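Local coordinates for protein ribulose bisphosphate carboxylase (Hyperthermus butylicus DSM 5456, PDB 6HUN) that probably adds CO2 and water to ribulose 1,5-bisphosphate to give two molecules of 3-phosphoglycerate, as part of an archaeal AMP degradation pathway, at residues F110-I115 / Y146-F150. Residues are numbered along the deposited sequence.
Sequences FEEGSI and YLETF
Two beta turns pack against each other in the form III Rubisco large chain, where the loop leading from strand 99-105 into helix 115-122 meets the chain leaving helix 144-147, between the N-terminal sheet and the TIM barrel. Residues Glu111 to Ser114 form a type II beta turn; Gly113, with phi/psi 64/16°, takes its positive-phi position, and a CB there would lie 2.9 Å from Thr149 O, a clash. In the other segment, Leu147 to Phe150 make a type I turn, closed by the hydrogen bond Phe150 N to Leu147 O at 3.1 Å. The closest CA pair across the segments is Gly113 and Thr149, 4.7 Å apart. With chi1 at p, Thr149 OG1 relays between the segments: it accepts from Gly113 N at 2.8 Å and donates to Tyr146 O at 2.8 Å. The Phe150 side chain, chi1 m, lays its ring face on the glycine, Gly113 CA standing 3.9 Å from the ring centroid and 18° off the normal, a CH-pi contact; Ile115 CD1 reaches Phe150 CE1 at 3.4 Å. Tyr146, chi1 t, packs its CE1 3.5 Å from Phe110 CB, the rings oblique with planes at 31°. The turn also faces the second subunit, whose Arg254 forms a salt bridge with Glu111, while Gln279 of barrel helix 275-288 bonds Gly113 O and Ile115 N. Ser114 is the N-cap of helix 115-122, its OG accepting a hydrogen bond from Asn117 N. One water joins the turn to the tyrosine, donating to Glu111 O (2.7 Å) and Ser114 O (2.8 Å) and accepting from Tyr146 OH at 2.6 Å.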
ATOM      1  N   PHE A 110      -7.667 -17.869   5.435  1.00 40.42           N
ATOM      2  CA  PHE A 110      -6.995 -17.156   4.341  1.00 34.63           C
ATOM      3  C   PHE A 110      -7.382 -17.746   2.982  1.00 49.27           C
ATOM      4  O   PHE A 110      -7.494 -18.966   2.838  1.00 43.08           O
ATOM      5  CB  PHE A 110      -5.467 -17.197   4.572  1.00 33.75           C
ATOM      6  CG  PHE A 110      -5.078 -16.669   5.952  1.00 41.56           C
ATOM      7  CD1 PHE A 110      -5.095 -15.296   6.212  1.00 37.55           C
ATOM      8  CD2 PHE A 110      -4.716 -17.539   6.985  1.00 42.56           C
ATOM      9  CE1 PHE A 110      -4.752 -14.802   7.469  1.00 37.36           C
ATOM     10  CE2 PHE A 110      -4.391 -17.074   8.238  1.00 33.82           C
ATOM     11  CZ  PHE A 110      -4.376 -15.706   8.491  1.00 34.06           C
ATOM     12  N   GLU A 111      -7.603 -16.885   1.983  1.00 39.62           N
ATOM     13  CA  GLU A 111      -7.808 -17.385   0.633  1.00 37.18           C
ATOM     14  C   GLU A 111      -6.471 -17.831   0.047  1.00 38.18           C
ATOM     15  O   GLU A 111      -5.447 -17.136   0.178  1.00 32.75           O
ATOM     16  CB  GLU A 111      -8.433 -16.335  -0.272  1.00 37.54           C
ATOM     17  CG  GLU A 111      -8.733 -16.943  -1.664  1.00 41.68           C
ATOM     18  CD  GLU A 111      -9.325 -15.952  -2.676  1.00 41.75           C
ATOM     19  OE1 GLU A 111      -9.958 -14.969  -2.275  1.00 37.55           O
ATOM     20  OE2 GLU A 111      -9.201 -16.216  -3.904  1.00 47.58           O
ATOM     21  N   GLU A 112      -6.485 -18.974  -0.642  1.00 36.39           N
ATOM     22  CA  GLU A 112      -5.247 -19.504  -1.200  1.00 36.03           C
ATOM     23  C   GLU A 112      -4.603 -18.514  -2.143  1.00 33.42           C
ATOM     24  O   GLU A 112      -5.251 -18.011  -3.061  1.00 33.16           O
ATOM     25  CB  GLU A 112      -5.554 -20.774  -2.032  1.00 41.01           C
ATOM     26  CG  GLU A 112      -6.102 -21.895  -1.290  1.00 55.56           C
ATOM     27  CD  GLU A 112      -7.658 -21.924  -1.182  1.00 68.66           C
ATOM     28  OE1 GLU A 112      -8.177 -23.074  -1.243  1.00 69.04           O
ATOM     29  OE2 GLU A 112      -8.337 -20.855  -0.967  1.00 68.26           O
ATOM     30  N   GLY A 113      -3.274 -18.378  -2.033  1.00 33.53           N
ATOM     31  CA  GLY A 113      -2.512 -17.589  -2.987  1.00 37.77           C
ATOM     32  C   GLY A 113      -2.818 -16.101  -3.047  1.00 37.11           C
ATOM     33  O   GLY A 113      -2.479 -15.464  -4.049  1.00 33.02           O
ATOM     34  N   SER A 114      -3.496 -15.517  -2.048  1.00 32.19           N
ATOM     35  CA  SER A 114      -3.929 -14.104  -2.158  1.00 30.91           C
ATOM     36  C   SER A 114      -3.193 -13.235  -1.143  1.00 28.15           C
ATOM     37  O   SER A 114      -3.593 -13.193   0.022  1.00 25.53           O
ATOM     38  CB  SER A 114      -5.434 -13.981  -1.939  1.00 28.77           C
ATOM     39  OG  SER A 114      -5.831 -12.588  -1.933  1.00 29.05           O
ATOM     40  N   ILE A 115      -2.206 -12.420  -1.554  1.00 23.47           N
ATOM     41  CA  ILE A 115      -1.613 -11.470  -0.611  1.00 24.34           C
ATOM     42  C   ILE A 115      -2.638 -10.431  -0.170  1.00 22.21           C
ATOM     43  O   ILE A 115      -2.637 -10.052   1.020  1.00 23.42           O
ATOM     44  CB  ILE A 115      -0.346 -10.841  -1.211  1.00 28.15           C
ATOM     45  CG1 ILE A 115       0.689 -11.913  -1.567  1.00 27.43           C
ATOM     46  CG2 ILE A 115       0.223  -9.803  -0.232  1.00 20.57           C
ATOM     47  CD1 ILE A 115       1.375 -12.515  -0.350  1.00 29.80           C
ATOM     48  N   TYR A 146      -0.100 -23.453   3.409  1.00 43.44           N
ATOM     49  CA  TYR A 146      -0.485 -22.142   2.946  1.00 38.36           C
ATOM     50  C   TYR A 146       0.622 -21.519   2.097  1.00 38.39           C
ATOM     51  O   TYR A 146       0.339 -20.916   1.049  1.00 35.49           O
ATOM     52  CB  TYR A 146      -0.807 -21.309   4.170  1.00 37.20           C
ATOM     53  CG  TYR A 146      -1.295 -19.886   3.866  1.00 34.50           C
ATOM     54  CD1 TYR A 146      -2.315 -19.633   2.950  1.00 38.65           C
ATOM     55  CD2 TYR A 146      -0.713 -18.826   4.503  1.00 40.64           C
ATOM     56  CE1 TYR A 146      -2.754 -18.298   2.696  1.00 35.49           C
ATOM     57  CE2 TYR A 146      -1.132 -17.505   4.255  1.00 35.58           C
ATOM     58  CZ  TYR A 146      -2.136 -17.255   3.375  1.00 33.63           C
ATOM     59  OH  TYR A 146      -2.481 -15.925   3.193  1.00 35.02           O
ATOM     60  N   LEU A 147       1.879 -21.675   2.538  1.00 38.33           N
ATOM     61  CA  LEU A 147       3.009 -21.082   1.823  1.00 33.64           C
ATOM     62  C   LEU A 147       3.077 -21.611   0.395  1.00 37.35           C
ATOM     63  O   LEU A 147       3.317 -20.853  -0.543  1.00 32.70           O
ATOM     64  CB  LEU A 147       4.314 -21.347   2.585  1.00 33.88           C
ATOM     65  CG  LEU A 147       5.589 -20.756   2.007  1.00 35.97           C
ATOM     66  CD1 LEU A 147       5.468 -19.225   2.006  1.00 28.97           C
ATOM     67  CD2 LEU A 147       6.816 -21.136   2.787  1.00 37.37           C
ATOM     68  N   GLU A 148       2.783 -22.904   0.196  1.00 38.79           N
ATOM     69  CA  GLU A 148       2.863 -23.408  -1.167  1.00 38.51           C
ATOM     70  C   GLU A 148       1.728 -22.952  -2.077  1.00 39.93           C
ATOM     71  O   GLU A 148       1.769 -23.286  -3.261  1.00 40.63           O
ATOM     72  CB  GLU A 148       2.942 -24.953  -1.150  1.00 42.15           C
ATOM     73  CG  GLU A 148       1.691 -25.673  -0.656  1.00 46.68           C
ATOM     74  CD  GLU A 148       1.923 -27.205  -0.491  1.00 59.70           C
ATOM     75  OE1 GLU A 148       3.090 -27.632  -0.295  1.00 61.03           O
ATOM     76  OE2 GLU A 148       0.943 -27.988  -0.575  1.00 67.33           O
ATOM     77  N   THR A 149       0.713 -22.189  -1.622  1.00 38.98           N
ATOM     78  CA  THR A 149      -0.235 -21.646  -2.579  1.00 36.32           C
ATOM     79  C   THR A 149       0.300 -20.415  -3.312  1.00 37.73           C
ATOM     80  O   THR A 149      -0.380 -19.874  -4.199  1.00 32.93           O
ATOM     81  CB  THR A 149      -1.571 -21.335  -1.865  1.00 36.57           C
ATOM     82  OG1 THR A 149      -1.446 -20.241  -0.938  1.00 34.18           O
ATOM     83  CG2 THR A 149      -2.039 -22.567  -1.106  1.00 40.09           C
ATOM     84  N   PHE A 150       1.503 -19.942  -2.945  1.00 35.91           N
ATOM     85  CA  PHE A 150       2.137 -18.797  -3.553  1.00 29.70           C
ATOM     86  C   PHE A 150       3.269 -19.272  -4.472  1.00 30.05           C
ATOM     87  O   PHE A 150       3.856 -20.339  -4.232  1.00 33.50           O
ATOM     88  CB  PHE A 150       2.701 -17.885  -2.467  1.00 27.73           C
ATOM     89  CG  PHE A 150       1.638 -17.301  -1.604  1.00 29.01           C
ATOM     90  CD1 PHE A 150       1.052 -16.073  -1.967  1.00 28.60           C
ATOM     91  CD2 PHE A 150       1.232 -17.935  -0.448  1.00 28.59           C
ATOM     92  CE1 PHE A 150       0.015 -15.512  -1.207  1.00 33.84           C
ATOM     93  CE2 PHE A 150       0.177 -17.367   0.344  1.00 28.30           C
ATOM     94  CZ  PHE A 150      -0.403 -16.147  -0.030  1.00 32.86           C
TER
HETATM   95  O   HOH W   1      -4.483 -15.196   1.780  1.00 35.00           O